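Local coordinates for periplasmic binding protein (PDB 4LJS), which probably binds a metal-bearing ligand outside the cytoplasmic membrane and delivers it to an ABC-type importer, as related periplasmic binding proteins do, at residues Met122-Thr125 with Pro126-Gln130. Numbering follows the deposited sequence.
Sequences MLQT and PTFWQ
An N-cap opens the short helix 126-130, with Thr125 as the capping residue: its OG1 accepts from Phe128 N at 3.2 Å. A chi1 of 63° sets OG1 between the backbone N and the carbonyl carbon of Thr125, turned toward the first helical turn. Pro126, which has no N-H to be satisfied, fills the first helical position, and Thr125 O takes the bond from Trp129 N (3.2 Å). The helix belongs to the crossover between strands 110-113 and 135-138, neighbours in the parallel sheet of one lobe of this periplasmic binding protein. Trp129 also ties back the incoming loop. Its NE1 donates to Leu123 O at 2.6 Å, with the carbonyl pointing almost straight at the nitrogen (C=O...N 164°) and its oxygen close to the indole plane. Replacing this tryptophan with a phenylalanine would probably leave Leu123 O without this donor and let the loop shift against the helix. Gln124 CB lies over one face of the Phe128 ring, 4.0 Å from its centroid, in a CH-pi contact, while Phe128 CD1 sits above the Trp129 ring. Val103 of helix 100-106 touches both Leu123 and Trp129, and Val136 of strand 135-138 touches Pro126 and Trp129.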
loop_
_atom_site.group_PDB
_atom_site.type_symbol
_atom_site.label_atom_id
_atom_site.label_comp_id
_atom_site.label_asym_id
_atom_site.label_seq_id
_atom_site.Cartn_x
_atom_site.Cartn_y
_atom_site.Cartn_z
HETATM N N MSE A 122 -18.534 -7.927 -9.141
HETATM C CA MSE A 122 -17.371 -8.638 -8.619
HETATM C C MSE A 122 -17.764 -9.655 -7.543
HETATM O O MSE A 122 -18.495 -10.598 -7.815
HETATM C CB MSE A 122 -16.342 -7.645 -8.058
HETATM C CG MSE A 122 -14.959 -7.746 -8.685
HETATM SE SE MSE A 122 -14.289 -9.582 -8.889
HETATM C CE MSE A 122 -12.784 -9.182 -10.060
ATOM N N LEU A 123 -17.295 -9.444 -6.317
ATOM C CA LEU A 123 -17.503 -10.420 -5.251
ATOM C C LEU A 123 -18.715 -10.136 -4.360
ATOM O O LEU A 123 -18.844 -10.733 -3.289
ATOM C CB LEU A 123 -16.239 -10.560 -4.395
ATOM C CG LEU A 123 -14.968 -10.917 -5.165
ATOM C CD1 LEU A 123 -13.842 -11.276 -4.194
ATOM C CD2 LEU A 123 -15.235 -12.058 -6.169
ATOM N N GLN A 124 -19.585 -9.235 -4.776
ATOM C CA GLN A 124 -20.822 -8.902 -4.071
ATOM C C GLN A 124 -20.686 -8.091 -2.814
ATOM O O GLN A 124 -19.645 -8.012 -2.263
ATOM C CB GLN A 124 -21.662 -10.137 -3.802
ATOM C CG GLN A 124 -22.558 -10.518 -4.950
ATOM C CD GLN A 124 -23.798 -9.659 -5.080
ATOM O OE1 GLN A 124 -24.537 -9.794 -6.019
ATOM N NE2 GLN A 124 -24.024 -8.804 -4.137
ATOM N N THR A 125 -21.780 -7.510 -2.363
ATOM C CA THR A 125 -21.792 -6.513 -1.284
ATOM C C THR A 125 -21.656 -7.072 0.144
ATOM O O THR A 125 -21.849 -8.269 0.368
ATOM C CB THR A 125 -23.117 -5.740 -1.326
ATOM O OG1 THR A 125 -24.193 -6.651 -1.072
ATOM C CG2 THR A 125 -23.306 -5.068 -2.689
ATOM N N PRO A 126 -21.329 -6.196 1.118
ATOM C CA PRO A 126 -21.328 -6.587 2.535
ATOM C C PRO A 126 -22.662 -7.178 2.973
ATOM O O PRO A 126 -22.687 -8.132 3.752
ATOM C CB PRO A 126 -21.112 -5.257 3.257
ATOM C CG PRO A 126 -20.275 -4.467 2.297
ATOM C CD PRO A 126 -20.786 -4.835 0.931
ATOM N N THR A 127 -23.753 -6.603 2.482
ATOM C CA THR A 127 -25.097 -7.080 2.791
ATOM C C THR A 127 -25.308 -8.520 2.312
ATOM O O THR A 127 -25.929 -9.332 3.001
ATOM C CB THR A 127 -26.158 -6.148 2.179
ATOM O OG1 THR A 127 -26.151 -4.903 2.891
ATOM C CG2 THR A 127 -27.551 -6.762 2.276
ATOM N N PHE A 128 -24.779 -8.830 1.136
ATOM C CA PHE A 128 -24.866 -10.172 0.584
ATOM C C PHE A 128 -24.148 -11.166 1.491
ATOM O O PHE A 128 -24.692 -12.215 1.834
ATOM C CB PHE A 128 -24.262 -10.190 -0.822
ATOM C CG PHE A 128 -24.148 -11.558 -1.423
ATOM C CD1 PHE A 128 -23.004 -12.325 -1.230
ATOM C CD2 PHE A 128 -25.168 -12.073 -2.208
ATOM C CE1 PHE A 128 -22.892 -13.595 -1.796
ATOM C CE2 PHE A 128 -25.059 -13.340 -2.774
ATOM C CZ PHE A 128 -23.911 -14.100 -2.566
ATOM N N TRP A 129 -22.926 -10.825 1.877
ATOM C CA TRP A 129 -22.098 -11.713 2.683
ATOM C C TRP A 129 -22.576 -11.827 4.123
ATOM O O TRP A 129 -22.414 -12.872 4.754
ATOM C CB TRP A 129 -20.634 -11.268 2.628
ATOM C CG TRP A 129 -20.033 -11.565 1.297
ATOM C CD1 TRP A 129 -19.685 -10.665 0.331
ATOM C CD2 TRP A 129 -19.750 -12.864 0.760
ATOM N NE1 TRP A 129 -19.192 -11.323 -0.772
ATOM C CE2 TRP A 129 -19.218 -12.674 -0.534
ATOM C CE3 TRP A 129 -19.888 -14.171 1.251
ATOM C CZ2 TRP A 129 -18.823 -13.739 -1.346
ATOM C CZ3 TRP A 129 -19.497 -15.233 0.447
ATOM C CH2 TRP A 129 -18.965 -15.009 -0.842
ATOM N N GLN A 130 -23.168 -10.756 4.640
ATOM C CA GLN A 130 -23.676 -10.777 6.003
ATOM C C GLN A 130 -24.847 -11.750 6.117
ATOM O O GLN A 130 -25.105 -12.312 7.181
ATOM C CB GLN A 130 -24.050 -9.368 6.474
ATOM C CG GLN A 130 -22.826 -8.541 6.880
ATOM C CD GLN A 130 -23.111 -7.052 6.991
ATOM O OE1 GLN A 130 -24.214 -6.596 6.693
ATOM N NE2 GLN A 130 -22.113 -6.288 7.422
#